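Local coordinates for protein N-acetylcysteine deacetylase (Bacillus subtilis, PDB 1YSJ) that probably catalyses the deacetylation of N-acetylcysteine to cysteine and acetate, using two divalent metal ions per subunit, in the breakdown of S-(2-succino)cysteine, at residues Lys282-Arg293 against Phe309-Gln319. The protein carries 1 engineered substitution. Sequence-based numbering, arbitrary orientation. Where two conformers were deposited one is given.
Sequences KEARQAVPEHMR and FKWFPYLPSVQ
Lys282 NZ and the backbone N of Ser317 both donate to one water, which lies 2.9 Å from Ser317 N and 3.1 Å from Lys282 NZ. The ammonium also makes a weak direct hydrogen bond to Ser317 O (3.3 Å), so it ties this end of segment 282-293 to the short break in the strand at Pro316-Ser317 both directly and through water. One turn on, the extended chain of Arg285 runs alongside Pro316 and lays a guanidinium face over it, with NH1 3.6 Å from Pro316 CA; NH2 pairs with Asp204, whose carboxylate also takes the N-H of Tyr314. Further along, the contact is mostly apolar. Trp311 points toward the helix, and with CG anti to the backbone N (chi1 -177°) presents a face to Pro289, whose CB stands 3.7 Å from the centroid of the six-membered ring in a CH-pi contact, 14° off the normal. With a serine in place of Trp311, Pro289 would probably lose this face and a gap would open between helix and strand. Phe309 turns one face to Pro289 O (3.8 Å from CE2), while CB of selenomethionine Met292 approaches CE1. The two segments run nearly antiparallel. Helix 282-302 packs on the four-stranded antiparallel sheet of what is probably the M20 dimerisation domain, against strand 306-320, outermost of the sheet within this chain, with Val288 and Met292 reaching strand 270-278. Past Trp311, a classic bulge at Tyr314 and Leu315 faces Val203, and Tyr314 meets Trp264 of the second subunit edge-to-face.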
loop_
_atom_site.group_PDB
_atom_site.type_symbol
_atom_site.label_atom_id
_atom_site.label_comp_id
_atom_site.label_asym_id
_atom_site.label_seq_id
_atom_site.Cartn_x
_atom_site.Cartn_y
_atom_site.Cartn_z
ATOM N N LYS A 282 -27.528 16.863 -3.144
ATOM C CA LYS A 282 -26.716 17.395 -4.246
ATOM C C LYS A 282 -25.613 18.332 -3.768
ATOM O O LYS A 282 -24.497 18.299 -4.286
ATOM C CB LYS A 282 -27.601 18.117 -5.275
ATOM C CG LYS A 282 -28.806 17.318 -5.773
ATOM C CD LYS A 282 -28.391 16.110 -6.609
ATOM C CE LYS A 282 -29.563 15.162 -6.836
ATOM N NZ LYS A 282 -29.137 13.889 -7.480
ATOM N N GLU A 283 -25.942 19.167 -2.785
ATOM C CA GLU A 283 -24.996 20.131 -2.219
ATOM C C GLU A 283 -23.899 19.449 -1.400
ATOM O O GLU A 283 -22.728 19.828 -1.488
ATOM C CB GLU A 283 -25.718 21.213 -1.397
ATOM C CG GLU A 283 -26.920 20.726 -0.577
ATOM C CD GLU A 283 -28.188 20.542 -1.412
ATOM O OE1 GLU A 283 -28.597 21.495 -2.115
ATOM O OE2 GLU A 283 -28.778 19.442 -1.359
ATOM N N ALA A 284 -24.283 18.437 -0.622
ATOM C CA ALA A 284 -23.332 17.612 0.128
ATOM C C ALA A 284 -22.270 17.009 -0.789
ATOM O O ALA A 284 -21.092 17.000 -0.446
ATOM C CB ALA A 284 -24.062 16.515 0.897
ATOM N N ARG A 285 -22.696 16.523 -1.958
ATOM C CA ARG A 285 -21.792 15.988 -2.980
ATOM C C ARG A 285 -20.824 17.039 -3.540
ATOM O O ARG A 285 -19.712 16.706 -3.960
ATOM C CB ARG A 285 -22.599 15.378 -4.126
ATOM C CG ARG A 285 -21.801 14.489 -5.051
ATOM C CD ARG A 285 -22.539 14.243 -6.352
ATOM N NE ARG A 285 -21.818 13.310 -7.213
ATOM C CZ ARG A 285 -22.014 13.180 -8.523
ATOM N NH1 ARG A 285 -22.916 13.928 -9.151
ATOM N NH2 ARG A 285 -21.300 12.297 -9.210
ATOM N N GLN A 286 -21.257 18.298 -3.531
ATOM C CA GLN A 286 -20.454 19.404 -4.049
ATOM C C GLN A 286 -19.587 20.053 -2.969
ATOM O O GLN A 286 -18.622 20.753 -3.287
ATOM C CB GLN A 286 -21.350 20.458 -4.715
ATOM C CG GLN A 286 -22.150 19.958 -5.924
ATOM C CD GLN A 286 -21.275 19.461 -7.064
ATOM O OE1 GLN A 286 -20.452 20.201 -7.602
ATOM N NE2 GLN A 286 -21.458 18.200 -7.441
ATOM N N ALA A 287 -19.932 19.819 -1.704
ATOM C CA ALA A 287 -19.211 20.421 -0.574
ATOM C C ALA A 287 -18.165 19.518 0.084
ATOM O O ALA A 287 -17.197 20.015 0.664
ATOM C CB ALA A 287 -20.200 20.947 0.469
ATOM N N VAL A 288 -18.356 18.202 -0.005
ATOM C CA VAL A 288 -17.431 17.255 0.637
ATOM C C VAL A 288 -16.017 17.183 0.032
ATOM O O VAL A 288 -15.054 17.086 0.793
ATOM C CB VAL A 288 -18.029 15.826 0.835
ATOM C CG1 VAL A 288 -19.070 15.836 1.945
ATOM C CG2 VAL A 288 -18.607 15.272 -0.457
ATOM N N PRO A 289 -15.880 17.223 -1.316
ATOM C CA PRO A 289 -14.515 17.182 -1.865
ATOM C C PRO A 289 -13.620 18.325 -1.380
ATOM O O PRO A 289 -12.452 18.094 -1.065
ATOM C CB PRO A 289 -14.731 17.261 -3.385
ATOM C CG PRO A 289 -16.111 17.759 -3.568
ATOM C CD PRO A 289 -16.888 17.275 -2.391
ATOM N N GLU A 290 -14.170 19.536 -1.314
ATOM C CA GLU A 290 -13.439 20.697 -0.810
ATOM C C GLU A 290 -13.111 20.566 0.675
ATOM O O GLU A 290 -12.032 20.968 1.110
ATOM C CB GLU A 290 -14.218 21.990 -1.069
ATOM C CG GLU A 290 -14.079 22.541 -2.493
ATOM C CD GLU A 290 -12.757 23.270 -2.745
ATOM O OE1 GLU A 290 -11.928 23.388 -1.814
ATOM O OE2 GLU A 290 -12.552 23.736 -3.888
ATOM N N HIS A 291 -14.042 20.000 1.441
ATOM C CA HIS A 291 -13.825 19.759 2.863
ATOM C C HIS A 291 -12.743 18.697 3.081
ATOM O O HIS A 291 -11.933 18.809 4.002
ATOM C CB HIS A 291 -15.132 19.362 3.556
ATOM C CG HIS A 291 -15.098 19.524 5.045
ATOM N ND1 HIS A 291 -15.421 20.708 5.674
ATOM C CD2 HIS A 291 -14.771 18.653 6.031
ATOM C CE1 HIS A 291 -15.296 20.560 6.981
ATOM N NE2 HIS A 291 -14.903 19.322 7.224
HETATM N N MSE A 292 -12.732 17.685 2.218
HETATM C CA MSE A 292 -11.729 16.621 2.256
HETATM C C MSE A 292 -10.364 17.125 1.808
HETATM O O MSE A 292 -9.335 16.652 2.285
HETATM C CB MSE A 292 -12.150 15.457 1.365
HETATM C CG MSE A 292 -13.374 14.697 1.848
HETATM SE SE MSE A 292 -13.808 13.215 0.650
HETATM C CE MSE A 292 -12.208 12.128 0.953
ATOM N N ARG A 293 -10.376 18.076 0.878
ATOM C CA ARG A 293 -9.166 18.707 0.363
ATOM C C ARG A 293 -8.523 19.577 1.439
ATOM O O ARG A 293 -7.314 19.506 1.655
ATOM C CB ARG A 293 -9.502 19.552 -0.869
ATOM C CG ARG A 293 -8.306 20.097 -1.633
ATOM C CD ARG A 293 -8.741 21.225 -2.560
ATOM N NE ARG A 293 -7.846 21.386 -3.704
ATOM C CZ ARG A 293 -7.978 20.745 -4.866
ATOM N NH1 ARG A 293 -8.973 19.884 -5.056
ATOM N NH2 ARG A 293 -7.110 20.965 -5.844
ATOM N N PHE A 309 -4.949 16.158 -4.184
ATOM C CA PHE A 309 -6.306 15.623 -4.097
ATOM C C PHE A 309 -6.917 15.531 -5.485
ATOM O O PHE A 309 -6.975 16.521 -6.214
ATOM C CB PHE A 309 -7.179 16.488 -3.179
ATOM C CG PHE A 309 -8.548 15.915 -2.921
ATOM C CD1 PHE A 309 -8.765 15.058 -1.850
ATOM C CD2 PHE A 309 -9.624 16.240 -3.746
ATOM C CE1 PHE A 309 -10.026 14.527 -1.605
ATOM C CE2 PHE A 309 -10.893 15.711 -3.510
ATOM C CZ PHE A 309 -11.094 14.852 -2.437
ATOM N N LYS A 310 -7.366 14.333 -5.845
ATOM C CA LYS A 310 -8.020 14.111 -7.132
ATOM C C LYS A 310 -9.434 13.580 -6.935
ATOM O O LYS A 310 -9.675 12.732 -6.079
ATOM C CB LYS A 310 -7.203 13.153 -7.999
ATOM C CG LYS A 310 -5.931 13.753 -8.569
ATOM C CD LYS A 310 -5.379 12.896 -9.696
ATOM C CE LYS A 310 -4.051 13.436 -10.199
ATOM N NZ LYS A 310 -3.577 12.709 -11.413
ATOM N N TRP A 311 -10.363 14.091 -7.738
ATOM C CA TRP A 311 -11.782 13.770 -7.613
ATOM C C TRP A 311 -12.315 13.232 -8.938
ATOM O O TRP A 311 -12.153 13.870 -9.982
ATOM C CB TRP A 311 -12.541 15.028 -7.193
ATOM C CG TRP A 311 -14.013 14.858 -6.944
ATOM C CD1 TRP A 311 -15.034 15.198 -7.791
ATOM C CD2 TRP A 311 -14.631 14.343 -5.760
ATOM N NE1 TRP A 311 -16.248 14.914 -7.210
ATOM C CE2 TRP A 311 -16.032 14.391 -5.964
ATOM C CE3 TRP A 311 -14.139 13.841 -4.547
ATOM C CZ2 TRP A 311 -16.948 13.957 -4.997
ATOM C CZ3 TRP A 311 -15.051 13.406 -3.585
ATOM C CH2 TRP A 311 -16.442 13.467 -3.819
ATOM N N PHE A 312 -12.940 12.058 -8.893
ATOM C CA PHE A 312 -13.460 11.412 -10.104
ATOM C C PHE A 312 -14.930 11.022 -9.957
ATOM O O PHE A 312 -15.239 9.979 -9.374
ATOM C CB PHE A 312 -12.627 10.179 -10.480
ATOM C CG PHE A 312 -11.146 10.428 -10.508
ATOM C CD1 PHE A 312 -10.358 10.133 -9.398
ATOM C CD2 PHE A 312 -10.537 10.949 -11.645
ATOM C CE1 PHE A 312 -8.989 10.353 -9.420
ATOM C CE2 PHE A 312 -9.165 11.176 -11.675
ATOM C CZ PHE A 312 -8.390 10.878 -10.558
ATOM N N PRO A 313 -15.841 11.865 -10.479
ATOM C CA PRO A 313 -17.276 11.587 -10.418
ATOM C C PRO A 313 -17.653 10.280 -11.116
ATOM O O PRO A 313 -17.179 9.995 -12.223
ATOM C CB PRO A 313 -17.902 12.787 -11.136
ATOM C CG PRO A 313 -16.879 13.866 -11.032
ATOM C CD PRO A 313 -15.569 13.150 -11.147
ATOM N N TYR A 314 -18.495 9.497 -10.447
ATOM C CA TYR A 314 -18.911 8.188 -10.927
ATOM C C TYR A 314 -20.427 8.188 -11.144
ATOM O O TYR A 314 -20.893 8.022 -12.275
ATOM C CB TYR A 314 -18.462 7.118 -9.919
ATOM C CG TYR A 314 -18.694 5.670 -10.306
ATOM C CD1 TYR A 314 -17.947 5.062 -11.313
ATOM C CD2 TYR A 314 -19.636 4.896 -9.626
ATOM C CE1 TYR A 314 -18.152 3.722 -11.652
ATOM C CE2 TYR A 314 -19.852 3.561 -9.955
ATOM C CZ TYR A 314 -19.105 2.980 -10.961
ATOM O OH TYR A 314 -19.322 1.660 -11.279
ATOM N N LEU A 315 -21.188 8.409 -10.071
ATOM C CA LEU A 315 -22.652 8.440 -10.147
ATOM C C LEU A 315 -23.295 9.529 -9.282
ATOM O O LEU A 315 -22.943 9.675 -8.109
ATOM C CB LEU A 315 -23.244 7.083 -9.755
ATOM C CG LEU A 315 -23.107 5.884 -10.699
ATOM C CD1 LEU A 315 -23.709 4.648 -10.052
ATOM C CD2 LEU A 315 -23.753 6.147 -12.057
ATOM N N PRO A 316 -24.240 10.300 -9.864
ATOM C CA PRO A 316 -25.139 11.118 -9.047
ATOM C C PRO A 316 -26.103 10.235 -8.248
ATOM O O PRO A 316 -26.192 9.029 -8.488
ATOM C CB PRO A 316 -25.916 11.934 -10.088
ATOM C CG PRO A 316 -25.850 11.119 -11.332
ATOM C CD PRO A 316 -24.507 10.469 -11.307
ATOM N N SER A 317 -26.816 10.840 -7.310
ATOM C CA SER A 317 -27.816 10.134 -6.523
ATOM C C SER A 317 -29.108 9.884 -7.315
ATOM O O SER A 317 -29.512 10.718 -8.129
ATOM C CB SER A 317 -28.130 10.945 -5.272
ATOM O OG SER A 317 -29.011 10.240 -4.430
ATOM N N VAL A 318 -29.744 8.736 -7.074
ATOM C CA VAL A 318 -31.078 8.460 -7.620
ATOM C C VAL A 318 -32.082 9.369 -6.907
ATOM O O VAL A 318 -32.365 9.188 -5.717
ATOM C CB VAL A 318 -31.486 6.960 -7.511
ATOM C CG1 VAL A 318 -32.952 6.755 -7.919
ATOM C CG2 VAL A 318 -30.578 6.086 -8.366
ATOM N N GLN A 319 -32.603 10.344 -7.648
ATOM C CA GLN A 319 -33.513 11.357 -7.116
ATOM C C GLN A 319 -34.891 11.218 -7.764
ATOM O O GLN A 319 -35.031 11.400 -8.974
ATOM C CB GLN A 319 -32.942 12.756 -7.381
ATOM C CG GLN A 319 -33.700 13.904 -6.722
ATOM C CD GLN A 319 -33.177 14.249 -5.343
ATOM O OE1 GLN A 319 -32.087 13.831 -4.954
ATOM N NE2 GLN A 319 -33.951 15.029 -4.597
HETATM O O HOH W 1 -26.181 13.565 -6.633
#